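PDB 5T99: glycoside Hydrolase from Bacteroides uniformis, which probably hydrolyses beta-galactosidic linkages in agarose-derived oligosaccharides, as a family 2 glycoside hydrolase that binds d-galacto-isofagomine. Local coordinates for residues P192-S197 / F288-I293; D298-N303 / V409-I414. All blocks are in the same frame, centred on the assembly; numbering follows the deposited sequence.

Interaction 1: P192-S197 / F288-I293. With EDO (1,2-ethanediol), chain J.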
loop_
_atom_site.group_PDB
_atom_site.type_symbol
_atom_site.label_atom_id
_atom_site.label_comp_id
_atom_site.label_asym_id
_atom_site.label_seq_id
_atom_site.Cartn_x
_atom_site.Cartn_y
_atom_site.Cartn_z
ATOM N N PRO A 192 6.769 21.590 15.584
ATOM C CA PRO A 192 5.676 22.369 16.188
ATOM C C PRO A 192 5.465 23.779 15.628
ATOM O O PRO A 192 4.437 24.414 15.934
ATOM C CB PRO A 192 6.043 22.408 17.679
ATOM C CG PRO A 192 7.476 22.061 17.752
ATOM C CD PRO A 192 7.786 21.196 16.576
ATOM N N THR A 193 6.437 24.270 14.857
ATOM C CA THR A 193 6.274 25.475 14.049
ATOM C C THR A 193 6.709 25.165 12.628
ATOM O O THR A 193 7.792 24.615 12.425
ATOM C CB THR A 193 7.118 26.650 14.586
ATOM O OG1 THR A 193 6.710 26.982 15.919
ATOM C CG2 THR A 193 6.950 27.882 13.709
ATOM N N VAL A 194 5.857 25.501 11.657
ATOM C CA VAL A 194 6.180 25.357 10.226
ATOM C C VAL A 194 5.700 26.595 9.486
ATOM O O VAL A 194 4.498 26.808 9.347
ATOM C CB VAL A 194 5.532 24.109 9.595
ATOM C CG1 VAL A 194 5.824 24.052 8.095
ATOM C CG2 VAL A 194 6.010 22.840 10.289
ATOM N N THR A 195 6.653 27.424 9.059
ATOM C CA THR A 195 6.387 28.620 8.251
ATOM C C THR A 195 7.428 28.658 7.146
ATOM O O THR A 195 8.448 27.987 7.230
ATOM C CB THR A 195 6.463 29.936 9.073
ATOM O OG1 THR A 195 7.811 30.202 9.458
ATOM C CG2 THR A 195 5.638 29.857 10.329
ATOM N N LYS A 196 7.159 29.441 6.112
ATOM C CA LYS A 196 8.111 29.623 5.015
ATOM C C LYS A 196 9.511 30.088 5.469
ATOM O O LYS A 196 10.517 29.627 4.933
ATOM C CB LYS A 196 7.555 30.615 3.996
ATOM C CG LYS A 196 8.426 30.734 2.758
ATOM C CD LYS A 196 7.835 31.670 1.725
ATOM C CE LYS A 196 8.499 31.449 0.373
ATOM N NZ LYS A 196 8.715 32.740 -0.337
ATOM N N SER A 197 9.560 31.016 6.419
ATOM C CA SER A 197 10.822 31.567 6.933
ATOM C C SER A 197 11.539 30.652 7.894
ATOM O O SER A 197 12.772 30.656 7.946
ATOM C CB SER A 197 10.562 32.878 7.687
ATOM O OG SER A 197 10.081 33.828 6.779
ATOM N N PHE A 288 12.540 12.121 7.968
ATOM C CA PHE A 288 11.426 12.985 8.361
ATOM C C PHE A 288 11.195 14.108 7.365
ATOM O O PHE A 288 12.066 14.410 6.551
ATOM C CB PHE A 288 11.635 13.548 9.776
ATOM C CG PHE A 288 12.636 14.679 9.852
ATOM C CD1 PHE A 288 12.228 15.998 9.720
ATOM C CD2 PHE A 288 13.987 14.420 10.060
ATOM C CE1 PHE A 288 13.145 17.039 9.781
ATOM C CE2 PHE A 288 14.908 15.457 10.126
ATOM C CZ PHE A 288 14.486 16.769 9.996
ATOM N N GLY A 289 10.008 14.707 7.449
ATOM C CA GLY A 289 9.629 15.851 6.644
ATOM C C GLY A 289 9.119 16.998 7.497
ATOM O O GLY A 289 8.816 16.826 8.687
ATOM N N ILE A 290 9.026 18.167 6.865
ATOM C CA ILE A 290 8.602 19.390 7.520
ATOM C C ILE A 290 7.290 19.875 6.900
ATOM O O ILE A 290 7.266 20.460 5.808
ATOM C CB ILE A 290 9.698 20.477 7.440
ATOM C CG1 ILE A 290 11.010 19.940 8.034
ATOM C CG2 ILE A 290 9.249 21.747 8.155
ATOM C CD1 ILE A 290 12.154 20.945 8.104
ATOM N N ARG A 291 6.200 19.619 7.611
ATOM C CA ARG A 291 4.876 20.077 7.211
ATOM C C ARG A 291 4.023 20.201 8.454
ATOM O O ARG A 291 4.252 19.486 9.434
ATOM C CB ARG A 291 4.234 19.132 6.163
ATOM C CG ARG A 291 3.390 17.955 6.672
ATOM C CD ARG A 291 4.241 16.882 7.297
ATOM N NE ARG A 291 3.451 15.785 7.876
ATOM C CZ ARG A 291 2.983 15.731 9.133
ATOM N NH1 ARG A 291 2.311 14.656 9.526
ATOM N NH2 ARG A 291 3.171 16.729 10.006
ATOM N N LYS A 292 3.071 21.127 8.406
ATOM C CA LYS A 292 2.068 21.272 9.455
ATOM C C LYS A 292 0.730 20.720 8.966
ATOM O O LYS A 292 0.415 20.763 7.760
ATOM C CB LYS A 292 1.913 22.726 9.937
ATOM C CG LYS A 292 1.444 23.738 8.899
ATOM C CD LYS A 292 1.514 25.158 9.456
ATOM C CE LYS A 292 1.179 26.227 8.418
ATOM N NZ LYS A 292 1.941 27.494 8.618
ATOM N N ILE A 293 -0.025 20.163 9.909
ATOM C CA ILE A 293 -1.377 19.697 9.641
ATOM C C ILE A 293 -2.316 20.245 10.695
ATOM O O ILE A 293 -1.929 20.526 11.819
ATOM C CB ILE A 293 -1.492 18.155 9.552
ATOM C CG1 ILE A 293 -0.944 17.468 10.809
ATOM C CG2 ILE A 293 -0.801 17.650 8.289
ATOM C CD1 ILE A 293 -1.508 16.085 11.028
HETATM C C1 EDO J . 6.514 14.352 11.682
HETATM O O1 EDO J . 6.541 13.541 12.884
HETATM C C2 EDO J . 7.911 14.600 11.098
HETATM O O2 EDO J . 8.077 14.023 9.785
#

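Interaction 2: D298-N303 / V409-I414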
loop_
_atom_site.group_PDB
_atom_site.type_symbol
_atom_site.label_atom_id
_atom_site.label_comp_id
_atom_site.label_asym_id
_atom_site.label_seq_id
_atom_site.Cartn_x
_atom_site.Cartn_y
_atom_site.Cartn_z
ATOM N N ASP A 298 -14.824 21.906 9.629
ATOM C CA ASP A 298 -15.068 22.282 8.224
ATOM C C ASP A 298 -14.056 21.790 7.209
ATOM O O ASP A 298 -14.251 21.997 6.014
ATOM C CB ASP A 298 -15.211 23.797 8.110
ATOM C CG ASP A 298 -16.458 24.314 8.813
ATOM O OD1 ASP A 298 -17.471 23.570 8.921
ATOM O OD2 ASP A 298 -16.421 25.475 9.265
ATOM N N GLY A 299 -12.995 21.128 7.664
ATOM C CA GLY A 299 -12.035 20.520 6.736
ATOM C C GLY A 299 -10.670 20.245 7.314
ATOM O O GLY A 299 -10.414 20.493 8.495
ATOM N N PHE A 300 -9.801 19.727 6.452
ATOM C CA PHE A 300 -8.429 19.361 6.801
ATOM C C PHE A 300 -7.479 20.325 6.092
ATOM O O PHE A 300 -7.765 20.799 4.979
ATOM C CB PHE A 300 -8.134 17.903 6.391
ATOM C CG PHE A 300 -7.014 17.267 7.172
ATOM C CD1 PHE A 300 -7.281 16.512 8.310
ATOM C CD2 PHE A 300 -5.689 17.431 6.780
ATOM C CE1 PHE A 300 -6.244 15.938 9.045
ATOM C CE2 PHE A 300 -4.650 16.864 7.506
ATOM C CZ PHE A 300 -4.924 16.123 8.646
ATOM N N PHE A 301 -6.352 20.609 6.737
ATOM C CA PHE A 301 -5.411 21.603 6.250
ATOM C C PHE A 301 -3.986 21.061 6.259
ATOM O O PHE A 301 -3.548 20.483 7.249
ATOM C CB PHE A 301 -5.506 22.884 7.088
ATOM C CG PHE A 301 -6.839 23.567 6.990
ATOM C CD1 PHE A 301 -7.035 24.618 6.101
ATOM C CD2 PHE A 301 -7.911 23.146 7.783
ATOM C CE1 PHE A 301 -8.282 25.245 5.996
ATOM C CE2 PHE A 301 -9.162 23.751 7.678
ATOM C CZ PHE A 301 -9.347 24.809 6.782
ATOM N N LEU A 302 -3.285 21.268 5.142
ATOM C CA LEU A 302 -1.877 20.920 4.984
ATOM C C LEU A 302 -1.097 22.194 4.654
ATOM O O LEU A 302 -1.385 22.865 3.655
ATOM C CB LEU A 302 -1.709 19.883 3.859
ATOM C CG LEU A 302 -0.274 19.479 3.509
ATOM C CD1 LEU A 302 0.410 18.830 4.701
ATOM C CD2 LEU A 302 -0.244 18.551 2.308
ATOM N N ASN A 303 -0.118 22.530 5.491
ATOM C CA ASN A 303 0.713 23.729 5.283
ATOM C C ASN A 303 -0.133 25.015 5.098
ATOM O O ASN A 303 0.150 25.869 4.250
ATOM C CB ASN A 303 1.703 23.481 4.124
ATOM C CG ASN A 303 2.718 22.399 4.455
ATOM O OD1 ASN A 303 3.136 22.274 5.611
ATOM N ND2 ASN A 303 3.121 21.608 3.451
ATOM N N VAL A 409 1.920 10.269 7.100
ATOM C CA VAL A 409 0.815 9.843 7.987
ATOM C C VAL A 409 0.143 11.066 8.603
ATOM O O VAL A 409 0.811 11.890 9.222
ATOM C CB VAL A 409 1.293 8.890 9.108
ATOM C CG1 VAL A 409 0.141 8.520 10.022
ATOM C CG2 VAL A 409 1.902 7.642 8.497
ATOM N N ILE A 410 -1.166 11.184 8.405
ATOM C CA ILE A 410 -1.927 12.310 8.948
ATOM C C ILE A 410 -3.016 11.926 9.932
ATOM O O ILE A 410 -3.503 12.805 10.638
ATOM C CB ILE A 410 -2.535 13.209 7.838
ATOM C CG1 ILE A 410 -3.441 12.412 6.877
ATOM C CG2 ILE A 410 -1.408 13.892 7.073
ATOM C CD1 ILE A 410 -4.318 13.276 5.994
ATOM N N MET A 411 -3.418 10.659 9.977
ATOM C CA MET A 411 -4.383 10.195 10.962
ATOM C C MET A 411 -4.034 8.789 11.463
ATOM O O MET A 411 -3.405 8.012 10.756
ATOM C CB MET A 411 -5.787 10.163 10.372
ATOM C CG MET A 411 -6.259 11.429 9.682
ATOM S SD MET A 411 -8.038 11.311 9.393
ATOM C CE MET A 411 -8.316 12.569 8.149
ATOM N N TRP A 412 -4.443 8.484 12.690
ATOM C CA TRP A 412 -4.421 7.131 13.231
ATOM C C TRP A 412 -5.850 6.591 13.210
ATOM O O TRP A 412 -6.700 7.063 13.963
ATOM C CB TRP A 412 -3.887 7.124 14.666
ATOM C CG TRP A 412 -2.561 7.782 14.829
ATOM C CD1 TRP A 412 -2.312 8.965 15.450
ATOM C CD2 TRP A 412 -1.300 7.306 14.353
ATOM N NE1 TRP A 412 -0.978 9.249 15.406
ATOM C CE2 TRP A 412 -0.331 8.249 14.736
ATOM C CE3 TRP A 412 -0.895 6.166 13.646
ATOM C CZ2 TRP A 412 1.029 8.095 14.434
ATOM C CZ3 TRP A 412 0.453 6.006 13.346
ATOM C CH2 TRP A 412 1.401 6.967 13.738
ATOM N N SER A 413 -6.132 5.628 12.331
ATOM C CA SER A 413 -7.467 5.015 12.272
ATOM C C SER A 413 -7.480 3.813 13.217
ATOM O O SER A 413 -6.732 2.853 13.013
ATOM C CB SER A 413 -7.823 4.602 10.845
ATOM O OG SER A 413 -9.162 4.140 10.750
ATOM N N ILE A 414 -8.321 3.882 14.251
ATOM C CA ILE A 414 -8.352 2.860 15.312
ATOM C C ILE A 414 -9.117 1.584 14.957
ATOM O O ILE A 414 -8.996 0.566 15.653
ATOM C CB ILE A 414 -8.905 3.405 16.661
ATOM C CG1 ILE A 414 -10.271 4.078 16.489
ATOM C CG2 ILE A 414 -7.899 4.357 17.294
ATOM C CD1 ILE A 414 -11.013 4.311 17.785
#

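Interaction 1: P192-S197 / F288-I293
Val194 meets Ile290, Arg291 and Lys292 through apolar packing and one hydrogen bond. The apolar part centres on the two methyls of Val194. With CG1 opposite the backbone N (chi1 176°), CG2 turns toward Ile290 and the Arg291 carbonyl carbon. Val194 CG2 lies 4.0 Å from Ile290 CG2 and 3.8 Å from Arg291 C. Val194 CG1 lies near Lys292 N and 4.1 Å from Ile290 CG2. Val194 CB also rests 3.9 Å from Lys292 CB. With an alanine here both CG methyls go, and a gap is likely to open against Ile290 CG2 and the Arg291 backbone. The polar part is a single bond. The Lys292 chain runs alongside Val194, and its NZ reaches Val194 O at 2.7 Å, nearly along the C=O axis (170°). A 1,2-ethanediol, probably from the crystallisation liquor, lies beside Gly289, with C1 over one face of the Arg291 guanidinium. Gly289 N donates to its O2 at 3.1 Å. The Arg291 side chain leaves the backbone away from 192-197, and its NE bonds to Pro407 O. The contact joins the end of strand 180-194 to the loop leading into strand 293-296. Ala199 of strand 198-209 and Tyr268 of strand 268-276 also pack on Ile290.

Interaction 2: D298-N303 / V409-I414
Phe300 reaches across to Ile410 and Met411 with its ring. Its CG is anti to the backbone N (chi1 -156°), and the ring is turned about square to the CA-CB-CG plane (chi2 94°). CZ and CE2 lie nearest Ile410; CD1 and CE1 lie nearest Met411 CE.

Ile410 comes over one face of the ring. Its CG1 lies between the backbone N and the carbonyl carbon (chi1 57°). From there the chain extends to CD1, which sits 4.2 Å from the centroid of the Phe300 ring and makes a CH-pi contact. Ile410 CD1 is 3.9 Å from both Phe300 CE2 and Phe300 CZ. The branch point also takes part, with Ile410 CB 3.9 Å from Phe300 CZ.

Met411 uses its terminal methyl. Its outstretched chain carries CE to the ring obliquely, 4.1 Å from Phe300 CE1.

Phe309 of strand 305-313 touches both Ile410 and Met411, and Ile293 and Phe295 of strand 293-296 touch Phe300. Strands 293-296 and 299-302 pair antiparallel, and 299-302 pairs in turn with barrel strand 305-313. The contact is at the start of barrel strand 409-416; the ligand-pocket residues Asn416 and Glu417 lie at its other end. This is consistent with a hairpin closing the N-terminal end of the barrel, as in other TIM barrels. No hydrogen bond crosses between the two segments, and all three touching residues are buried. The contact therefore depends on close apolar fit and on the CH-pi approach of Ile410 CD1.

Overall arrangement
Interaction 1 and interaction 2 follow one another along the chain, with centres about 15 Å apart. Both are largely buried, but interaction 1 includes an exposed lysine, whereas every touching residue of interaction 2 is buried. Their chemistry differs accordingly. Interaction 1 mixes aliphatic packing with a bond to a backbone carbonyl; interaction 2 is wholly apolar and includes an aromatic ring. The first joins the end of strand 180-194 to the loop leading into strand 293-296, and the second packs an antiparallel strand against a barrel strand. They also touch directly. Lys292 O lies 2.9 Å from Asn303 N, a probable hydrogen bond, and Arg291 NH1 makes a weak hydrogen bond to Val409 O.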